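Local coordinates for SusD homolog (Bacteroides thetaiotaomicron VPI-5482, PDB 3FDH), which probably binds glycans at the cell surface as the SusD-like partner of an outer-membrane transporter, at residues D40-Y44 / T74-S78; F126-A130 / R463-G467; Q154-Y158 / P491-A495. All blocks are in the same frame, centred on the assembly; numbering follows the deposited sequence.

In the fold
Contacts 1 and 2 form one continuous packing region, their centres about 11 Å apart. Y464 of 463-467 belongs to both: its hydroxyl is probably hydrogen-bonded to the backbone O of I41, and its ring stacks on F75, while I41 CG2 packs against F126 CE2. Contact 3 lies about 11 Å from contact 2, centre to centre, and is tied to it through D129, whose OD1 takes the backbone N-H of Q154. Contacts 1 and 3 do not meet, the nearest atoms being about 11 Å apart. Contacts 2 and 3 interleave along the sequence, so the C-terminal segments 463-467 and 491-495 both return to the helical body after more than 300 residues.

Contact 1. Residues D40-Y44 / T74-S78; sequences DINTY and TFNNS
The ring of F75 drives its edge into one face of Y44, a T-shaped pair with centroids 4.8 Å apart and planes at 72°. F75 CE1 and CZ do the touching, and CZ comes within 3.5 Å of Y44 CG. At the F75 edge, in plane, sits Y44 CB, with D40 O near the plane; the methyl of T74 lies over one F75 face, displaced toward the rim, and Y464 stacks on the other. T74 CG2 also reaches Y44 CE2 at 3.7 Å. With CG turned beside the backbone N (chi1 -62°), F75 reaches across to helix 40-48. The CD1 end of I41 comes obliquely toward F75 CD1 and also meets S78 CB at 3.9 Å.

The polar side is handled by water. One water lies between D40 OD2 (2.7 Å) and T74 O and accepts from S78 N; another joins D40 OD2 to N77 ND2; a third donates to both Y44 OH and T74 O; a fourth links D40 N to S78 OG. Y44 OH is also bonded to E68. With no direct hydrogen bond between the segments, the polar groups of the two helix starts are linked through solvent beside an aromatic contact.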
# COMPACT_ATOMS: atom_id res chain seq x y z
N ASP A 40 7.00 -0.60 8.06
CA ASP A 40 6.58 -1.87 8.66
C ASP A 40 5.16 -2.26 8.31
O ASP A 40 4.88 -3.41 8.18
CB ASP A 40 6.65 -1.84 10.19
CG ASP A 40 8.06 -1.67 10.75
OD1 ASP A 40 9.03 -1.95 10.04
OD2 ASP A 40 8.17 -1.24 11.94
N ILE A 41 4.26 -1.30 8.15
CA ILE A 41 2.87 -1.63 7.81
C ILE A 41 2.86 -2.48 6.54
O ILE A 41 2.20 -3.51 6.46
CB ILE A 41 2.00 -0.38 7.59
CG1 ILE A 41 1.84 0.41 8.90
CG2 ILE A 41 0.59 -0.76 7.10
CD1 ILE A 41 1.29 -0.38 10.01
N ASN A 42 3.67 -2.03 5.58
CA ASN A 42 3.78 -2.65 4.24
C ASN A 42 4.53 -3.97 4.32
O ASN A 42 4.21 -4.95 3.64
CB ASN A 42 4.50 -1.74 3.24
CG ASN A 42 4.59 -2.33 1.83
OD1 ASN A 42 3.58 -2.40 1.11
ND2 ASN A 42 5.83 -2.65 1.36
N THR A 43 5.54 -3.96 5.18
CA THR A 43 6.38 -5.14 5.37
C THR A 43 5.57 -6.34 5.84
O THR A 43 5.64 -7.45 5.28
CB THR A 43 7.59 -4.79 6.27
OG1 THR A 43 8.39 -3.80 5.55
CG2 THR A 43 8.42 -6.07 6.59
N TYR A 44 4.77 -6.10 6.87
CA TYR A 44 3.94 -7.15 7.46
C TYR A 44 2.78 -7.50 6.55
O TYR A 44 2.44 -8.68 6.37
CB TYR A 44 3.50 -6.78 8.88
CG TYR A 44 4.59 -6.90 9.90
CD1 TYR A 44 5.67 -6.00 9.94
CD2 TYR A 44 4.54 -7.89 10.87
CE1 TYR A 44 6.68 -6.11 10.92
CE2 TYR A 44 5.55 -8.03 11.85
CZ TYR A 44 6.61 -7.13 11.88
OH TYR A 44 7.57 -7.28 12.86
N THR A 74 4.52 -4.70 18.28
CA THR A 74 4.87 -4.95 16.91
C THR A 74 4.82 -3.75 16.01
O THR A 74 5.72 -3.55 15.18
CB THR A 74 4.02 -6.07 16.37
OG1 THR A 74 4.21 -7.21 17.20
CG2 THR A 74 4.37 -6.39 14.98
N PHE A 75 3.74 -2.98 16.12
CA PHE A 75 3.57 -1.80 15.25
C PHE A 75 3.65 -0.53 16.01
O PHE A 75 3.16 0.49 15.57
CB PHE A 75 2.25 -1.88 14.50
CG PHE A 75 2.18 -3.09 13.59
CD1 PHE A 75 2.96 -3.12 12.46
CD2 PHE A 75 1.41 -4.21 13.90
CE1 PHE A 75 2.96 -4.20 11.63
CE2 PHE A 75 1.41 -5.33 13.09
CZ PHE A 75 2.19 -5.32 11.95
N ASN A 76 4.29 -0.58 17.17
CA ASN A 76 4.41 0.63 18.00
C ASN A 76 5.11 1.77 17.28
O ASN A 76 4.67 2.92 17.30
CB ASN A 76 5.13 0.37 19.31
CG ASN A 76 4.89 1.49 20.31
OD1 ASN A 76 3.75 1.91 20.52
ND2 ASN A 76 5.95 2.00 20.91
N ASN A 77 6.21 1.45 16.63
CA ASN A 77 6.96 2.46 15.88
C ASN A 77 6.14 3.06 14.74
O ASN A 77 6.11 4.29 14.56
CB ASN A 77 8.25 1.90 15.31
CG ASN A 77 9.31 1.70 16.36
OD1 ASN A 77 9.25 2.27 17.45
ND2 ASN A 77 10.31 0.87 16.03
N SER A 78 5.48 2.18 13.99
CA SER A 78 4.66 2.62 12.86
C SER A 78 3.55 3.50 13.35
O SER A 78 3.25 4.53 12.78
CB SER A 78 4.05 1.44 12.14
OG SER A 78 5.07 0.71 11.52
O HOH W 1 6.40 -0.71 13.85
O HOH W 2 7.31 1.94 9.99
O HOH W 3 10.15 -0.05 13.21
O HOH W 4 8.13 -4.62 14.58

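Contact 2. Residues F126-A130 / R463-G467; sequences FFGDA and RYPYG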
# COMPACT_ATOMS: atom_id res chain seq x y z
N PHE A 126 -5.83 0.38 9.57
CA PHE A 126 -5.01 -0.64 10.21
C PHE A 126 -5.39 -0.91 11.62
O PHE A 126 -5.33 -2.05 12.05
CB PHE A 126 -3.51 -0.36 10.01
CG PHE A 126 -3.11 -0.68 8.65
CD1 PHE A 126 -3.33 0.23 7.62
CD2 PHE A 126 -2.65 -1.94 8.35
CE1 PHE A 126 -3.09 -0.13 6.35
CE2 PHE A 126 -2.37 -2.28 7.09
CZ PHE A 126 -2.60 -1.40 6.08
N PHE A 127 -5.82 0.12 12.33
CA PHE A 127 -6.10 -0.05 13.74
C PHE A 127 -7.56 -0.02 14.14
O PHE A 127 -7.91 -0.47 15.22
CB PHE A 127 -5.27 0.96 14.55
CG PHE A 127 -3.81 0.81 14.31
CD1 PHE A 127 -3.10 -0.12 15.02
CD2 PHE A 127 -3.16 1.59 13.38
CE1 PHE A 127 -1.76 -0.28 14.80
CE2 PHE A 127 -1.83 1.43 13.14
CZ PHE A 127 -1.12 0.49 13.83
N GLY A 128 -8.39 0.46 13.23
CA GLY A 128 -9.83 0.56 13.47
C GLY A 128 -10.14 1.83 14.21
O GLY A 128 -9.62 2.90 13.88
N ASP A 129 -10.99 1.67 15.21
CA ASP A 129 -11.35 2.77 16.11
C ASP A 129 -10.06 3.17 16.81
O ASP A 129 -9.28 2.31 17.26
CB ASP A 129 -12.35 2.35 17.15
CG ASP A 129 -13.74 2.12 16.58
OD1 ASP A 129 -13.93 2.00 15.35
OD2 ASP A 129 -14.65 2.04 17.41
N ALA A 130 -9.88 4.47 16.98
CA ALA A 130 -8.60 4.98 17.48
C ALA A 130 -8.63 6.49 17.71
O ALA A 130 -9.50 7.18 17.18
CB ALA A 130 -7.49 4.63 16.39
N ARG A 463 -6.68 -6.99 11.47
CA ARG A 463 -6.20 -5.64 11.79
C ARG A 463 -4.85 -5.73 12.46
O ARG A 463 -4.40 -6.84 12.78
CB ARG A 463 -7.18 -4.96 12.76
CG ARG A 463 -7.33 -5.65 14.10
CD ARG A 463 -8.72 -5.40 14.67
NE ARG A 463 -8.95 -4.01 15.07
CZ ARG A 463 -10.13 -3.45 15.27
NH1 ARG A 463 -11.25 -4.13 15.05
NH2 ARG A 463 -10.18 -2.19 15.66
N TYR A 464 -4.25 -4.56 12.72
CA TYR A 464 -2.97 -4.45 13.44
C TYR A 464 -3.26 -4.09 14.89
O TYR A 464 -4.17 -3.28 15.15
CB TYR A 464 -2.06 -3.39 12.88
CG TYR A 464 -1.47 -3.80 11.53
CD1 TYR A 464 -2.04 -4.82 10.82
CD2 TYR A 464 -0.38 -3.14 11.00
CE1 TYR A 464 -1.52 -5.18 9.57
CE2 TYR A 464 0.12 -3.49 9.81
CZ TYR A 464 -0.43 -4.50 9.11
OH TYR A 464 0.16 -4.77 7.87
N PRO A 465 -2.45 -4.61 15.83
CA PRO A 465 -2.68 -4.23 17.21
C PRO A 465 -2.23 -2.80 17.54
O PRO A 465 -1.26 -2.27 16.98
CB PRO A 465 -1.82 -5.24 18.00
CG PRO A 465 -0.73 -5.62 17.04
CD PRO A 465 -1.42 -5.67 15.72
N TYR A 466 -2.95 -2.19 18.46
CA TYR A 466 -2.62 -0.83 18.93
C TYR A 466 -1.21 -0.79 19.53
O TYR A 466 -0.72 -1.76 20.16
CB TYR A 466 -3.61 -0.33 19.99
CG TYR A 466 -5.07 -0.24 19.53
CD1 TYR A 466 -5.47 0.73 18.62
CD2 TYR A 466 -6.03 -1.13 20.01
CE1 TYR A 466 -6.80 0.80 18.18
CE2 TYR A 466 -7.37 -1.05 19.59
CZ TYR A 466 -7.75 -0.07 18.69
OH TYR A 466 -9.05 -0.01 18.28
N GLY A 467 -0.59 0.37 19.39
CA GLY A 467 0.77 0.59 19.88
C GLY A 467 0.80 0.63 21.37
O GLY A 467 -0.07 1.19 22.01
O HOH W 5 -6.48 -2.54 16.19
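F126 sets the edge of its ring on the face of Y464: CD2 stands 3.4 Å above the tyrosine plane, over its centre, and the planes meet at 67°. The two side chains run side by side in the same direction, so the bump of one fits the flat of the other. Next along, F127 crosses Y464; its CE1 meets both Y464 CB, 3.7 Å away, and the carbonyl O of P465, which lies at the ring edge. Y466 fills the hollow beyond, its CE1 resting 3.9 Å from F127 CB.

Two direct bonds fix the fit. Y464 N gives a nearly straight bond (171°) to F126 O at 2.8 Å, and R463 NH2 reaches F127 O at 2.9 Å from above the carbonyl plane. A bend at chi3 (-69°) folds the arginine back over the helix end. One water sits inside this curve, accepting from R463 NE and donating to F127 O and Y464 O, while it also lies over the Y466 face. F127 O is thus gripped twice. R463 NH1 bonds to E490 O, and its NH2 forms a salt bridge with the C-terminal carboxylate of R499.

The contact closes the C-terminal end of helix 106-127 with the loop between helices 456-459 and 468-473; helix 40-48 packs on F126 and Y464, helix 475-481 and strand 151-152 on Y466.

Contact 3. Residues Q154-Y158 / P491-A495; sequences QQEIY and PVWWA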
# COMPACT_ATOMS: atom_id res chain seq x y z
N GLN A 154 -14.11 4.37 13.70
CA GLN A 154 -13.47 4.36 12.39
C GLN A 154 -14.30 5.20 11.43
O GLN A 154 -13.78 5.87 10.52
CB GLN A 154 -13.35 2.93 11.85
CG GLN A 154 -12.39 2.80 10.69
CD GLN A 154 -12.58 1.56 9.93
OE1 GLN A 154 -13.71 1.21 9.57
NE2 GLN A 154 -11.46 0.87 9.61
N GLN A 155 -15.61 5.17 11.65
CA GLN A 155 -16.51 5.94 10.80
C GLN A 155 -16.24 7.44 11.00
O GLN A 155 -16.18 8.20 10.04
CB GLN A 155 -17.98 5.59 11.05
CG GLN A 155 -18.94 6.32 10.12
CD GLN A 155 -20.41 6.01 10.45
OE1 GLN A 155 -20.73 5.48 11.52
NE2 GLN A 155 -21.30 6.36 9.53
N GLU A 156 -16.04 7.85 12.25
CA GLU A 156 -15.74 9.23 12.56
C GLU A 156 -14.42 9.66 11.93
O GLU A 156 -14.28 10.78 11.48
CB GLU A 156 -15.69 9.48 14.06
CG GLU A 156 -17.06 9.52 14.66
CD GLU A 156 -17.09 9.49 16.16
OE1 GLU A 156 -16.11 9.04 16.80
OE2 GLU A 156 -18.14 9.87 16.69
N ILE A 157 -13.48 8.73 11.87
CA ILE A 157 -12.16 9.05 11.31
C ILE A 157 -12.35 9.27 9.82
O ILE A 157 -11.83 10.23 9.23
CB ILE A 157 -11.09 7.96 11.62
CG1 ILE A 157 -10.84 7.84 13.13
CG2 ILE A 157 -9.75 8.32 10.86
CD1 ILE A 157 -9.93 6.67 13.54
N TYR A 158 -13.13 8.41 9.18
CA TYR A 158 -13.39 8.53 7.74
C TYR A 158 -14.11 9.84 7.38
O TYR A 158 -13.83 10.46 6.34
CB TYR A 158 -14.05 7.30 7.10
CG TYR A 158 -12.97 6.42 6.45
CD1 TYR A 158 -12.30 5.46 7.16
CD2 TYR A 158 -12.57 6.66 5.17
CE1 TYR A 158 -11.30 4.71 6.58
CE2 TYR A 158 -11.55 5.94 4.59
CZ TYR A 158 -10.92 4.96 5.30
OH TYR A 158 -9.93 4.23 4.69
N PRO A 491 -13.31 -7.67 13.17
CA PRO A 491 -12.99 -6.94 11.93
C PRO A 491 -13.11 -5.44 12.15
O PRO A 491 -13.76 -4.99 13.07
CB PRO A 491 -14.11 -7.35 10.97
CG PRO A 491 -14.75 -8.52 11.55
CD PRO A 491 -14.49 -8.53 13.02
N VAL A 492 -12.49 -4.65 11.29
CA VAL A 492 -12.66 -3.18 11.37
C VAL A 492 -14.08 -2.84 10.88
O VAL A 492 -14.76 -3.66 10.26
CB VAL A 492 -11.54 -2.41 10.60
CG1 VAL A 492 -10.19 -2.85 11.20
CG2 VAL A 492 -11.57 -2.64 9.06
N TRP A 493 -14.53 -1.63 11.16
CA TRP A 493 -15.91 -1.25 10.80
C TRP A 493 -16.28 -1.36 9.32
O TRP A 493 -17.31 -1.91 8.97
CB TRP A 493 -16.22 0.12 11.34
CG TRP A 493 -17.56 0.65 10.98
CD1 TRP A 493 -18.75 0.38 11.60
CD2 TRP A 493 -17.84 1.59 9.94
NE1 TRP A 493 -19.75 1.10 11.00
CE2 TRP A 493 -19.22 1.84 9.98
CE3 TRP A 493 -17.05 2.24 8.98
CZ2 TRP A 493 -19.85 2.72 9.09
CZ3 TRP A 493 -17.68 3.11 8.08
CH2 TRP A 493 -19.07 3.34 8.15
N TRP A 494 -15.41 -0.90 8.44
CA TRP A 494 -15.74 -0.95 7.02
C TRP A 494 -15.79 -2.37 6.51
O TRP A 494 -16.29 -2.64 5.40
CB TRP A 494 -14.88 -0.04 6.13
CG TRP A 494 -13.36 -0.07 6.21
CD1 TRP A 494 -12.57 0.94 6.64
CD2 TRP A 494 -12.47 -1.14 5.82
NE1 TRP A 494 -11.25 0.60 6.53
CE2 TRP A 494 -11.15 -0.67 6.04
CE3 TRP A 494 -12.65 -2.41 5.30
CZ2 TRP A 494 -10.01 -1.44 5.77
CZ3 TRP A 494 -11.49 -3.19 5.02
CH2 TRP A 494 -10.20 -2.70 5.27
N ALA A 495 -15.35 -3.29 7.36
CA ALA A 495 -15.32 -4.73 7.01
C ALA A 495 -16.46 -5.45 7.68
O ALA A 495 -16.52 -6.68 7.65
CB ALA A 495 -13.96 -5.38 7.37
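The first turn of helix 154-171 meets a short 3-10 turn, 493-495, near the C-terminus, and Q154 carries the junction. Its side chain is extended, with CG opposite the backbone N, and delivers the amide to the start of that turn. Q154 OE1 receives W494 N at 2.9 Å, the donor lying in the carbonyl plane, though the N-H points rather off line (142°). OE1 also lies in the plane of the W493 indole, at its edge, 3.3 Å from W493 CB. The amide runs nearly parallel to the W494 ring, the planes only 10° apart. Q154 NE2 and W494 NE1 are both donors and do not bond each other; NE2 goes to A124 O and NE1 to D125 OD1. V492 adds its CB at 3.4 Å from that same NE2, and its CG2 lies over the W494 face.

Q155 lies on the other tryptophan. Its CB stands above the six-membered ring of W493, 3.7 Å from the centroid and 7° off the normal, a CH-pi contact, and CG touches CH2. Y158 comes obliquely toward W494, CE1 to CD1 at 4.0 Å, while its hydroxyl shares D125 with the indole.

R212 lies against W493 as a cation-pi partner. The C-terminal 3-10 turn packs on the first turn of helix 154-171, in the largely helical fold of the SusD family, whose domain belongs to the TPR clan.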